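Local coordinates for protein esterase (Rhizomucor miehei, PDB 4WY5) that probably hydrolyses carboxylic esters, acting as a fungal carboxylesterase built on the alpha/beta hydrolase fold, at residues Ile183-Leu188 and Ala313-Ile318; Thr68-Pro73 and Asp105-Ala110; Leu83-Gly88 and Thr114-Tyr119; Leu255-Glu260 and Asn309-His314; Ala130-Tyr135 and Ser171-Glu176. All blocks are in the same frame, centred on the assembly; numbering follows the deposited sequence.

Interaction 1: residues Ile183-Leu188 and Ala313-Ile318; sequences IKTQVL and AHLRDI
Lys184 meets Ile318 near the backbone: its carbonyl O lies 4.0 Å from Ile318 CG2, and its CB touches the same methyl. Beyond CB the lysine chain leads away, and NZ is hydrogen-bonded to Glu153 O. Thr185 makes the polar link. Its OG1, anti to the backbone N (chi1 -166°), reaches His314 tip to tip, and NE2 of His314 donates to OG1 of Thr185 over 2.9 Å. The oxygen sits only 9° out of the imidazole plane, an in-plane approach that fits a ring N-H donor. Pro253 O is a second hydrogen-bond partner of this buried hydroxyl. The carbon atoms of Thr185 pack as well: CB lies 4.1 Å from Ile318 CG1, and the Thr185 and Leu315 side chains cross at about a right angle, with Thr185 CG2 4.1 Å from Leu315 CD2. Val187 follows on the same side, its CG2 4.1 Å from CD2 of His314 and close to Leu315 CD2. Strand 185-188 and helix 313-318 run antiparallel at 173°, with axes 10.2 Å apart. The strand is flanked in the sheet by strands 155-160 and 254-259; helix 302-319 packs on the face of Thr185 and Val187, and helix 162-176 meets Gln186 and Leu188.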
# COMPACT_ATOMS: atom_id res chain seq x y z
N ILE A 183 11.20 19.75 6.48
CA ILE A 183 10.72 18.37 6.39
C ILE A 183 10.34 17.98 4.96
O ILE A 183 9.45 18.60 4.37
CB ILE A 183 9.53 18.16 7.35
CG1 ILE A 183 9.95 18.50 8.78
CG2 ILE A 183 9.02 16.71 7.30
CD1 ILE A 183 8.79 18.66 9.74
N LYS A 184 11.00 16.96 4.40
CA LYS A 184 10.73 16.57 3.00
C LYS A 184 9.57 15.56 2.82
O LYS A 184 9.06 15.40 1.70
CB LYS A 184 11.99 16.00 2.33
CG LYS A 184 13.22 16.94 2.35
CD LYS A 184 12.86 18.37 1.88
CE LYS A 184 14.10 19.28 1.75
NZ LYS A 184 14.76 19.59 3.07
N THR A 185 9.16 14.87 3.89
CA THR A 185 7.98 13.98 3.82
C THR A 185 7.48 13.62 5.24
O THR A 185 8.24 13.66 6.20
CB THR A 185 8.29 12.67 2.99
OG1 THR A 185 7.07 11.98 2.67
CG2 THR A 185 9.23 11.74 3.74
N GLN A 186 6.18 13.37 5.36
CA GLN A 186 5.56 12.92 6.61
C GLN A 186 4.95 11.51 6.40
O GLN A 186 4.20 11.30 5.44
CB GLN A 186 4.49 13.91 7.09
CG GLN A 186 3.41 14.30 6.03
CD GLN A 186 2.35 15.31 6.55
OE1 GLN A 186 1.85 15.20 7.67
NE2 GLN A 186 2.00 16.28 5.70
N VAL A 187 5.26 10.57 7.29
CA VAL A 187 4.72 9.20 7.22
C VAL A 187 3.79 8.97 8.43
O VAL A 187 4.23 9.03 9.59
CB VAL A 187 5.84 8.12 7.19
CG1 VAL A 187 5.25 6.72 7.19
CG2 VAL A 187 6.77 8.31 5.97
N LEU A 188 2.51 8.74 8.15
CA LEU A 188 1.49 8.76 9.20
C LEU A 188 0.80 7.39 9.32
O LEU A 188 -0.03 7.05 8.47
CB LEU A 188 0.44 9.85 8.91
CG LEU A 188 0.94 11.24 8.41
CD1 LEU A 188 -0.21 12.21 8.07
CD2 LEU A 188 1.93 11.92 9.38
N ALA A 313 10.35 1.87 0.61
CA ALA A 313 10.43 2.26 -0.80
C ALA A 313 10.03 3.73 -1.02
O ALA A 313 10.57 4.40 -1.90
CB ALA A 313 9.57 1.34 -1.66
N HIS A 314 9.09 4.22 -0.20
CA HIS A 314 8.65 5.62 -0.26
C HIS A 314 9.73 6.58 0.23
O HIS A 314 9.96 7.64 -0.36
CB HIS A 314 7.37 5.84 0.57
CG HIS A 314 7.06 7.27 0.84
ND1 HIS A 314 6.39 8.08 -0.05
CD2 HIS A 314 7.36 8.06 1.91
CE1 HIS A 314 6.27 9.30 0.45
NE2 HIS A 314 6.85 9.32 1.64
N LEU A 315 10.39 6.19 1.32
CA LEU A 315 11.49 6.99 1.84
C LEU A 315 12.65 7.08 0.85
O LEU A 315 13.21 8.15 0.63
CB LEU A 315 11.97 6.42 3.18
CG LEU A 315 11.00 6.64 4.36
CD1 LEU A 315 11.44 5.87 5.60
CD2 LEU A 315 10.94 8.11 4.69
N ARG A 316 12.99 5.97 0.20
CA ARG A 316 14.11 5.97 -0.74
C ARG A 316 13.77 6.73 -2.03
O ARG A 316 14.65 7.34 -2.64
CB ARG A 316 14.55 4.53 -1.00
CG ARG A 316 15.18 3.88 0.27
CD ARG A 316 15.64 2.41 0.10
NE ARG A 316 16.61 2.26 -0.99
CZ ARG A 316 17.91 2.52 -0.88
NH1 ARG A 316 18.43 2.98 0.25
NH2 ARG A 316 18.71 2.35 -1.93
N ASP A 317 12.50 6.77 -2.39
CA ASP A 317 12.03 7.59 -3.52
C ASP A 317 12.18 9.09 -3.24
O ASP A 317 12.61 9.86 -4.10
CB ASP A 317 10.56 7.24 -3.84
CG ASP A 317 10.03 7.98 -5.07
OD1 ASP A 317 10.08 7.44 -6.20
OD2 ASP A 317 9.53 9.12 -4.89
N ILE A 318 11.79 9.50 -2.03
CA ILE A 318 11.88 10.91 -1.60
C ILE A 318 13.33 11.38 -1.44
O ILE A 318 13.71 12.47 -1.91
CB ILE A 318 11.14 11.12 -0.26
CG1 ILE A 318 9.63 10.95 -0.45
CG2 ILE A 318 11.41 12.51 0.29
CD1 ILE A 318 9.00 12.00 -1.36

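Interaction 2: residues Thr68-Pro73 and Asp105-Ala110; sequences TIVRPP and DLTVKA
Thr107 packs its methyl group against the end of strand 63-71 and the start of the loop after it, at Pro72, and the interface is made by van der Waals contact. CG2 of Thr107 is the atom that does most of the touching: it lies 3.9 Å from Val70 O and also meets Arg71 CA and Pro72 CD. Its position anti to the backbone N puts it there, while OG1, anti to the carbonyl carbon (chi1 -65°), turns to the Val70 flank, where the Val70 side chain crosses that of Thr107 at about a right angle, Val70 CG1 4.1 Å from Thr107 OG1. The proline ring supplies the second group of contacts. Pro72 CG rests 3.8 Å from the carbonyl O of Thr107 and 4.3 Å from Val108 CA, so the ring meets helix backbone as well as side chain; the closest CA pair, Pro72 and Val108, is 5.3 Å apart. Helix 100-110 is the crossover helix of the beta-alpha-beta unit that joins strands 80-86 and 113-117 of the alpha/beta hydrolase sheet, and strand 63-71 runs antiparallel beside strand 113-117. Polar groups find their partners outside the two segments. Thr107 OG1 is hydrogen-bonded to Thr114 OG1 and to Val103 O, the first of which ties the helix to strand 113-117. Arg71, whose side chain starts away from the helix, is hydrogen-bonded through NH1 to Gln78 O and through NH2 to Asn149 O. Farther round the helix, Leu106 and Lys109 pack on helix 302-319.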
# COMPACT_ATOMS: atom_id res chain seq x y z
N THR A 68 17.84 9.16 21.09
CA THR A 68 18.55 7.93 20.78
C THR A 68 18.87 7.95 19.29
O THR A 68 18.00 8.21 18.46
CB THR A 68 17.74 6.67 21.18
OG1 THR A 68 17.60 6.64 22.61
CG2 THR A 68 18.44 5.39 20.74
N ILE A 69 20.14 7.70 18.95
CA ILE A 69 20.60 7.76 17.58
C ILE A 69 20.99 6.36 17.10
O ILE A 69 21.83 5.71 17.69
CB ILE A 69 21.81 8.72 17.42
CG1 ILE A 69 21.37 10.17 17.69
CG2 ILE A 69 22.36 8.66 16.01
CD1 ILE A 69 21.86 10.73 18.98
N VAL A 70 20.38 5.92 16.01
CA VAL A 70 20.47 4.53 15.58
C VAL A 70 20.97 4.50 14.14
O VAL A 70 20.48 5.28 13.31
CB VAL A 70 19.07 3.85 15.71
CG1 VAL A 70 19.17 2.38 15.56
CG2 VAL A 70 18.44 4.14 17.07
N ARG A 71 21.93 3.62 13.83
CA ARG A 71 22.63 3.62 12.53
C ARG A 71 23.01 2.19 12.10
O ARG A 71 23.22 1.33 12.95
CB ARG A 71 23.89 4.52 12.62
CG ARG A 71 24.72 4.63 11.33
CD ARG A 71 26.09 5.33 11.44
NE ARG A 71 25.95 6.78 11.58
CZ ARG A 71 26.12 7.66 10.59
NH1 ARG A 71 26.43 7.27 9.36
NH2 ARG A 71 25.97 8.95 10.84
N PRO A 72 23.09 1.91 10.78
CA PRO A 72 23.48 0.53 10.44
C PRO A 72 25.00 0.30 10.57
O PRO A 72 25.77 1.27 10.47
CB PRO A 72 23.03 0.37 8.98
CG PRO A 72 22.20 1.62 8.66
CD PRO A 72 22.70 2.67 9.58
N PRO A 73 25.42 -0.96 10.79
CA PRO A 73 26.85 -1.33 10.90
C PRO A 73 27.64 -1.11 9.62
O PRO A 73 27.14 -1.44 8.53
CB PRO A 73 26.83 -2.84 11.24
CG PRO A 73 25.41 -3.29 11.15
CD PRO A 73 24.50 -2.09 11.03
N ASP A 105 14.24 -2.28 12.09
CA ASP A 105 13.90 -2.68 10.71
C ASP A 105 13.99 -1.52 9.68
O ASP A 105 14.61 -1.66 8.62
CB ASP A 105 12.48 -3.29 10.65
CG ASP A 105 12.43 -4.74 11.15
OD1 ASP A 105 13.51 -5.31 11.43
OD2 ASP A 105 11.33 -5.32 11.24
N LEU A 106 13.34 -0.41 9.97
CA LEU A 106 13.40 0.77 9.09
C LEU A 106 14.83 1.28 8.89
O LEU A 106 15.23 1.65 7.78
CB LEU A 106 12.53 1.89 9.65
CG LEU A 106 11.02 1.57 9.67
CD1 LEU A 106 10.22 2.61 10.44
CD2 LEU A 106 10.48 1.40 8.25
N THR A 107 15.61 1.29 9.97
CA THR A 107 16.97 1.82 9.94
C THR A 107 17.88 1.05 8.98
O THR A 107 18.49 1.65 8.10
CB THR A 107 17.59 1.84 11.36
OG1 THR A 107 16.86 2.76 12.19
CG2 THR A 107 19.07 2.25 11.32
N VAL A 108 17.97 -0.28 9.11
CA VAL A 108 18.88 -1.03 8.24
C VAL A 108 18.33 -1.24 6.81
O VAL A 108 19.11 -1.27 5.86
CB VAL A 108 19.29 -2.40 8.86
CG1 VAL A 108 19.52 -2.25 10.36
CG2 VAL A 108 18.25 -3.48 8.61
N LYS A 109 17.00 -1.38 6.63
CA LYS A 109 16.41 -1.59 5.30
C LYS A 109 16.42 -0.32 4.45
O LYS A 109 16.59 -0.39 3.24
CB LYS A 109 14.97 -2.12 5.39
CG LYS A 109 14.85 -3.52 5.95
CD LYS A 109 13.39 -3.95 6.13
CE LYS A 109 13.31 -5.33 6.79
NZ LYS A 109 13.89 -6.44 5.98
N ALA A 110 16.20 0.84 5.06
CA ALA A 110 16.25 2.10 4.30
C ALA A 110 17.68 2.65 4.22
O ALA A 110 17.98 3.48 3.35
CB ALA A 110 15.32 3.14 4.92

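Interaction 3: residues Leu83-Gly88 and Thr114-Tyr119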
# COMPACT_ATOMS: atom_id res chain seq x y z
N LEU A 83 16.04 10.11 9.53
CA LEU A 83 14.63 9.86 9.83
C LEU A 83 14.27 10.21 11.28
O LEU A 83 14.83 9.63 12.21
CB LEU A 83 14.29 8.38 9.58
CG LEU A 83 12.90 7.86 9.96
CD1 LEU A 83 11.81 8.59 9.16
CD2 LEU A 83 12.79 6.35 9.78
N ILE A 84 13.34 11.15 11.48
CA ILE A 84 12.86 11.50 12.81
C ILE A 84 11.73 10.55 13.20
O ILE A 84 10.67 10.58 12.56
CB ILE A 84 12.32 12.95 12.86
CG1 ILE A 84 13.34 13.93 12.26
CG2 ILE A 84 11.95 13.34 14.28
CD1 ILE A 84 14.63 14.02 13.07
N PHE A 85 11.92 9.71 14.23
CA PHE A 85 10.87 8.74 14.58
C PHE A 85 10.17 9.02 15.92
O PHE A 85 10.80 9.15 16.98
CB PHE A 85 11.45 7.31 14.61
CG PHE A 85 10.39 6.25 14.66
CD1 PHE A 85 9.86 5.73 13.50
CD2 PHE A 85 9.90 5.79 15.87
CE1 PHE A 85 8.88 4.78 13.54
CE2 PHE A 85 8.91 4.83 15.92
CZ PHE A 85 8.41 4.32 14.75
N LEU A 86 8.84 9.09 15.85
CA LEU A 86 7.99 9.46 16.98
C LEU A 86 7.08 8.30 17.36
O LEU A 86 6.15 7.97 16.61
CB LEU A 86 7.16 10.68 16.59
CG LEU A 86 8.03 11.75 15.91
CD1 LEU A 86 7.21 12.91 15.33
CD2 LEU A 86 9.06 12.27 16.92
N HIS A 87 7.32 7.70 18.52
CA HIS A 87 6.61 6.46 18.90
C HIS A 87 5.19 6.68 19.43
O HIS A 87 4.88 7.72 20.01
CB HIS A 87 7.41 5.70 19.97
CG HIS A 87 7.39 6.34 21.32
ND1 HIS A 87 6.37 6.14 22.22
CD2 HIS A 87 8.27 7.18 21.93
CE1 HIS A 87 6.61 6.84 23.32
NE2 HIS A 87 7.76 7.47 23.17
N GLY A 88 4.35 5.66 19.28
CA GLY A 88 2.99 5.68 19.83
C GLY A 88 2.89 5.21 21.29
O GLY A 88 3.90 5.03 21.97
N THR A 114 18.45 7.03 12.23
CA THR A 114 17.17 7.27 12.90
C THR A 114 17.39 7.99 14.22
O THR A 114 18.12 7.50 15.08
CB THR A 114 16.40 5.95 13.19
OG1 THR A 114 16.09 5.27 11.96
CG2 THR A 114 15.09 6.23 13.95
N VAL A 115 16.75 9.14 14.38
CA VAL A 115 16.79 9.87 15.65
C VAL A 115 15.47 9.62 16.38
O VAL A 115 14.42 10.08 15.95
CB VAL A 115 17.00 11.40 15.45
CG1 VAL A 115 17.04 12.12 16.80
CG2 VAL A 115 18.27 11.69 14.61
N PHE A 116 15.55 8.85 17.46
CA PHE A 116 14.38 8.53 18.27
C PHE A 116 14.21 9.59 19.36
O PHE A 116 15.07 9.72 20.25
CB PHE A 116 14.54 7.14 18.89
CG PHE A 116 13.30 6.62 19.57
CD1 PHE A 116 13.06 6.91 20.91
CD2 PHE A 116 12.39 5.82 18.89
CE1 PHE A 116 11.90 6.42 21.56
CE2 PHE A 116 11.23 5.33 19.53
CZ PHE A 116 10.99 5.63 20.86
N VAL A 117 13.10 10.33 19.32
CA VAL A 117 12.87 11.41 20.28
C VAL A 117 12.04 10.95 21.47
O VAL A 117 10.84 10.66 21.34
CB VAL A 117 12.15 12.61 19.64
CG1 VAL A 117 11.95 13.71 20.67
CG2 VAL A 117 12.97 13.13 18.46
N ASP A 118 12.68 10.89 22.64
CA ASP A 118 12.04 10.43 23.87
C ASP A 118 11.29 11.60 24.52
O ASP A 118 11.76 12.22 25.49
CB ASP A 118 13.09 9.82 24.81
CG ASP A 118 12.47 9.13 26.04
OD1 ASP A 118 11.23 8.90 26.09
OD2 ASP A 118 13.25 8.79 26.96
N TYR A 119 10.12 11.92 23.96
CA TYR A 119 9.38 13.11 24.33
C TYR A 119 8.70 12.94 25.69
O TYR A 119 8.61 11.83 26.23
CB TYR A 119 8.35 13.46 23.24
CG TYR A 119 7.30 12.40 22.93
CD1 TYR A 119 6.09 12.38 23.61
CD2 TYR A 119 7.51 11.44 21.94
CE1 TYR A 119 5.11 11.42 23.33
CE2 TYR A 119 6.55 10.48 21.65
CZ TYR A 119 5.35 10.48 22.35
OH TYR A 119 4.37 9.54 22.08
O HOH W 1 9.84 8.60 19.57
O HOH W 2 8.79 9.36 25.16
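His87 meets two aromatic rings of segment 114-119 in different ways. Tyr119 forms an offset stack with it: centroids are 4.8 Å apart, planes are 21° apart, and Tyr119 CE2 lies over one imidazole face. The Phe116 ring is nearly parallel to the imidazole (planes at 6°) but meets it rim to rim, the tight point being 3.3 Å from Phe116 CZ to His87 CD2. CG of His87 lies between the backbone N and the carbonyl carbon (chi1 73°). Phe116 also crosses Phe85 obliquely, the CD2 atoms of both rings 3.9 Å apart. Leu83, Thr114, Phe85 and Phe116 share one face of the sheet; Ile84 and Val115 occupy the other, with Leu86 lying side by side with Val117.

Behind the rings two parallel strands pair, Val115 N donating to Leu83 O at 2.9 Å and Phe85 N to Val115 O at 3.1 Å. The ladder then opens: Val117 N to Phe85 O is weak at 3.5 Å, and water 1 enters, donating to Phe85 O and Val117 O, accepting from His87 N and lying over the centre of the Phe116 ring. Beyond it Tyr119 OH donates to His87 O over 2.8 Å, nearly along the C=O axis.

His87 begins an HGGG sequence, which in related hormone-sensitive-lipase-like esterases forms the oxyanion-hole loop. With ND1 donating to Gly88 O at 2.7 Å, NE2 bonded to water 2 and the carbonyl held by Tyr119, the ring's rotation and the loop's start are probably well fixed.

Interaction 4: residues Leu255-Glu260 and Asn309-His314; sequences LLFTAE and NTIVAH
Leu255 and His314 slide past each other in opposite directions, with Leu255 CB over the centre of the imidazole: 4.0 Å from the centroid and 7° off the ring normal, a CH-pi contact. They join the parallel strand 254-259, next to the edge strand of the alpha/beta hydrolase sheet, to the long C-terminal helix 302-319, which runs antiparallel to it at 170° with the short axes 10.6 Å apart. Leu255 CG, anti to the backbone N (chi1 173°), carries the branch on toward the helix, and CD2 reaches His314 CG at 3.8 Å and Ile311 CA at 4.2 Å. Two residues along the strand, Phe257 takes over. Its CE2 lies 3.6 Å from Ile311 CG1, and its CZ is 4.1 Å from the methyl CG2 of Thr310, which stands at the ring edge near the plane.

In the next shell, Thr310 OG1 is hydrogen-bonded to Phe306 O one turn back, which leaves the methyl for the phenylalanine. Strand 282-287 flanks the strand residues, Ala283 touching Leu255 and Val285 touching Phe257, and Leu106 of helix 100-110 packs on Ile311. The second subunit closes in too: Phe306 of that subunit packs on Leu255, and its Thr310 meets Thr310 here.

The imidazole of His314 is sandwiched: Leu255 CB lies over one face, and Ile318 CG1, one helical turn on, sits over the opposite face, displaced toward the rim.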
# COMPACT_ATOMS: atom_id res chain seq x y z
N LEU A 255 2.46 10.12 3.25
CA LEU A 255 2.10 8.70 3.08
C LEU A 255 1.26 8.31 4.29
O LEU A 255 1.71 8.45 5.42
CB LEU A 255 3.34 7.81 2.94
CG LEU A 255 3.14 6.28 2.91
CD1 LEU A 255 2.30 5.78 1.69
CD2 LEU A 255 4.48 5.55 2.98
N LEU A 256 0.02 7.88 4.07
CA LEU A 256 -0.86 7.56 5.20
C LEU A 256 -1.40 6.13 5.16
O LEU A 256 -1.85 5.66 4.12
CB LEU A 256 -2.01 8.56 5.25
CG LEU A 256 -2.93 8.59 6.48
CD1 LEU A 256 -3.51 9.97 6.60
CD2 LEU A 256 -4.07 7.60 6.34
N PHE A 257 -1.30 5.43 6.29
CA PHE A 257 -1.86 4.08 6.45
C PHE A 257 -3.03 4.13 7.41
O PHE A 257 -2.97 4.83 8.43
CB PHE A 257 -0.84 3.08 6.99
CG PHE A 257 0.34 2.82 6.07
CD1 PHE A 257 0.31 1.76 5.16
CD2 PHE A 257 1.45 3.64 6.11
CE1 PHE A 257 1.39 1.51 4.32
CE2 PHE A 257 2.54 3.40 5.28
CZ PHE A 257 2.51 2.33 4.38
N THR A 258 -4.06 3.36 7.08
CA THR A 258 -5.23 3.22 7.93
C THR A 258 -5.47 1.72 8.15
O THR A 258 -5.09 0.90 7.31
CB THR A 258 -6.43 3.93 7.27
OG1 THR A 258 -6.90 4.97 8.13
CG2 THR A 258 -7.53 2.97 6.93
N ALA A 259 -6.07 1.34 9.28
CA ALA A 259 -6.34 -0.08 9.54
C ALA A 259 -7.84 -0.40 9.40
O ALA A 259 -8.68 0.36 9.88
CB ALA A 259 -5.84 -0.48 10.93
N GLU A 260 -8.17 -1.52 8.75
CA GLU A 260 -9.57 -1.84 8.44
C GLU A 260 -10.46 -1.96 9.68
O GLU A 260 -11.57 -1.43 9.69
CB GLU A 260 -9.68 -3.15 7.62
CG GLU A 260 -11.15 -3.49 7.28
CD GLU A 260 -11.32 -4.74 6.42
OE1 GLU A 260 -10.66 -5.76 6.73
OE2 GLU A 260 -12.13 -4.70 5.45
N ASN A 309 8.13 -2.76 4.15
CA ASN A 309 8.71 -2.63 2.81
C ASN A 309 8.19 -1.42 2.02
O ASN A 309 8.93 -0.78 1.28
CB ASN A 309 8.45 -3.90 1.98
CG ASN A 309 9.24 -5.09 2.47
OD1 ASN A 309 10.13 -4.96 3.31
ND2 ASN A 309 8.94 -6.28 1.91
N THR A 310 6.90 -1.11 2.20
CA THR A 310 6.26 -0.03 1.44
C THR A 310 6.72 1.36 1.92
O THR A 310 6.94 2.26 1.11
CB THR A 310 4.71 -0.17 1.53
OG1 THR A 310 4.32 -1.44 0.98
CG2 THR A 310 4.01 0.94 0.78
N ILE A 311 6.85 1.53 3.24
CA ILE A 311 7.47 2.71 3.81
C ILE A 311 8.92 2.88 3.32
O ILE A 311 9.32 3.97 2.89
CB ILE A 311 7.48 2.67 5.36
CG1 ILE A 311 6.06 2.73 5.94
CG2 ILE A 311 8.31 3.82 5.94
CD1 ILE A 311 6.03 2.60 7.47
N VAL A 312 9.69 1.80 3.35
CA VAL A 312 11.09 1.87 2.94
C VAL A 312 11.22 2.36 1.49
O VAL A 312 12.07 3.20 1.19
CB VAL A 312 11.80 0.50 3.11
CG1 VAL A 312 13.14 0.45 2.36
CG2 VAL A 312 12.02 0.21 4.59
N ALA A 313 10.35 1.87 0.61
CA ALA A 313 10.43 2.26 -0.80
C ALA A 313 10.03 3.73 -1.02
O ALA A 313 10.57 4.40 -1.90
CB ALA A 313 9.57 1.34 -1.66
N HIS A 314 9.09 4.22 -0.20
CA HIS A 314 8.65 5.62 -0.26
C HIS A 314 9.73 6.58 0.23
O HIS A 314 9.96 7.64 -0.36
CB HIS A 314 7.37 5.84 0.57
CG HIS A 314 7.06 7.27 0.84
ND1 HIS A 314 6.39 8.08 -0.05
CD2 HIS A 314 7.36 8.06 1.91
CE1 HIS A 314 6.27 9.30 0.45
NE2 HIS A 314 6.85 9.32 1.64

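Interaction 5: residues Ala130-Tyr135 and Ser171-Glu176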
# COMPACT_ATOMS: atom_id res chain seq x y z
N ALA A 130 5.11 18.17 23.93
CA ALA A 130 5.83 17.25 23.05
C ALA A 130 6.03 17.81 21.64
O ALA A 130 7.10 17.63 21.06
CB ALA A 130 5.11 15.90 22.98
N ILE A 131 5.02 18.49 21.10
CA ILE A 131 5.16 19.10 19.77
C ILE A 131 6.34 20.08 19.76
O ILE A 131 7.14 20.11 18.82
CB ILE A 131 3.89 19.85 19.34
CG1 ILE A 131 2.72 18.88 19.14
CG2 ILE A 131 4.12 20.63 18.06
CD1 ILE A 131 1.40 19.59 18.80
N GLU A 132 6.45 20.83 20.86
CA GLU A 132 7.52 21.82 21.00
C GLU A 132 8.88 21.16 21.20
O GLU A 132 9.90 21.68 20.73
CB GLU A 132 7.20 22.76 22.17
CG GLU A 132 6.09 23.78 21.85
CD GLU A 132 5.65 24.62 23.06
OE1 GLU A 132 6.22 24.45 24.17
OE2 GLU A 132 4.74 25.47 22.89
N GLU A 133 8.92 20.01 21.87
CA GLU A 133 10.16 19.26 22.00
C GLU A 133 10.61 18.72 20.65
O GLU A 133 11.80 18.75 20.30
CB GLU A 133 10.01 18.12 23.02
CG GLU A 133 10.02 18.58 24.47
CD GLU A 133 9.52 17.53 25.46
OE1 GLU A 133 8.84 16.57 25.03
OE2 GLU A 133 9.78 17.69 26.68
N ILE A 134 9.65 18.26 19.85
CA ILE A 134 10.02 17.60 18.62
C ILE A 134 10.50 18.65 17.61
O ILE A 134 11.46 18.41 16.84
CB ILE A 134 8.85 16.76 18.07
CG1 ILE A 134 8.54 15.64 19.09
CG2 ILE A 134 9.19 16.18 16.71
CD1 ILE A 134 7.26 14.92 18.84
N TYR A 135 9.91 19.84 17.67
CA TYR A 135 10.39 20.94 16.85
C TYR A 135 11.83 21.31 17.26
O TYR A 135 12.70 21.51 16.40
CB TYR A 135 9.46 22.16 16.96
CG TYR A 135 9.99 23.41 16.26
CD1 TYR A 135 9.99 23.51 14.87
CD2 TYR A 135 10.50 24.48 17.00
CE1 TYR A 135 10.48 24.66 14.24
CE2 TYR A 135 10.99 25.63 16.38
CZ TYR A 135 10.98 25.70 15.00
OH TYR A 135 11.46 26.83 14.39
N SER A 171 4.50 19.08 11.60
CA SER A 171 4.69 19.57 10.23
C SER A 171 4.00 20.93 10.04
O SER A 171 4.51 21.80 9.32
CB SER A 171 4.16 18.56 9.19
OG SER A 171 4.83 17.31 9.26
N ILE A 172 2.87 21.13 10.71
CA ILE A 172 2.15 22.40 10.61
C ILE A 172 2.84 23.46 11.46
O ILE A 172 3.06 24.60 11.00
CB ILE A 172 0.67 22.25 11.05
CG1 ILE A 172 -0.07 21.27 10.13
CG2 ILE A 172 -0.03 23.63 11.09
CD1 ILE A 172 -1.51 20.95 10.58
N TYR A 173 3.20 23.08 12.68
CA TYR A 173 3.92 23.96 13.60
C TYR A 173 5.21 24.53 12.98
O TYR A 173 5.44 25.74 13.03
CB TYR A 173 4.25 23.19 14.88
CG TYR A 173 4.91 23.98 15.98
CD1 TYR A 173 6.29 24.06 16.08
CD2 TYR A 173 4.15 24.63 16.95
CE1 TYR A 173 6.90 24.77 17.10
CE2 TYR A 173 4.75 25.34 17.98
CZ TYR A 173 6.13 25.40 18.04
OH TYR A 173 6.75 26.10 19.04
N ALA A 174 6.01 23.67 12.34
CA ALA A 174 7.28 24.11 11.76
C ALA A 174 7.06 25.13 10.64
O ALA A 174 7.86 26.05 10.45
CB ALA A 174 8.07 22.91 11.23
N LYS A 175 5.98 24.94 9.90
CA LYS A 175 5.62 25.87 8.83
C LYS A 175 5.23 27.26 9.38
O LYS A 175 5.55 28.28 8.76
CB LYS A 175 4.47 25.31 7.99
CG LYS A 175 4.06 26.19 6.82
CD LYS A 175 2.80 25.67 6.15
CE LYS A 175 1.57 26.02 6.98
NZ LYS A 175 0.30 25.89 6.21
N GLU A 176 4.54 27.27 10.51
CA GLU A 176 4.06 28.53 11.12
C GLU A 176 5.22 29.32 11.76
O GLU A 176 5.08 30.51 12.06
CB GLU A 176 2.97 28.24 12.17
CG GLU A 176 1.71 27.59 11.60
CD GLU A 176 0.58 27.44 12.61
OE1 GLU A 176 0.85 27.38 13.83
OE2 GLU A 176 -0.58 27.35 12.17
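Ile131 O accepts the backbone N-H of Tyr135 at 3.0 Å, and weakly that of Ile134, a helical turn that sets Ile131 and Tyr135 on the same side of the helix to receive Tyr173. Tyr173 CG, anti to the backbone N (chi1 -175°), starts the ring out toward helix 129-143, where it drives its edge at Tyr135. The pair is T-shaped (edge-to-face), with centroids 5.2 Å apart and planes at 71°; Tyr173 CE1 stands over one face of Tyr135, 3.5 Å from CG. Ile131 CG2 packs on Tyr173, 4.0 Å from its CG.

Helices 129-143 and 162-176 pack on the same face of the alpha/beta hydrolase sheet, where Leu86 touches both. Their short segments cross at -65° with axes 10.1 Å apart. Helix 162-176 starts within a GxSxG sequence, just after Ser161, in a pattern consistent with the nucleophile elbow of this fold; the contact lies toward the C-terminal end of that helix.

Toward the outside, Glu132 lays its methylene CG 3.7 Å from Tyr173 OH. The carboxylate reaches farther, and Glu132 OE1 makes a long, weak ion pair with Lys63 NZ. On the other flank Tyr135 comes near the backbone at Ala174: Tyr135 CE1 is 4.1 Å from Ala174 CA, and Tyr135 CD1 is 4.2 Å from Ala174 CB.

In the fold
The contacts lie in and on one mixed eight-stranded sheet: interaction 3 within it, 1, 2 and 4 between it and helices on one face, 5 between two helices on the other. Interactions 2 and 3, about 12 Å apart, interleave first along the chain around the 80-86/100-110/113-117 crossover; 5 follows, about 13 Å from interaction 3 and touching it through Tyr119 and Leu86. Interactions 1 and 4, about 10 Å apart, use adjacent strands and end on the same C-terminal helix, which also meets the second subunit and packs on Leu106 of interaction 2. Leu86 of interaction 3 touches residues of the probable nucleophile elbow; interaction 1 comes near it at Val187.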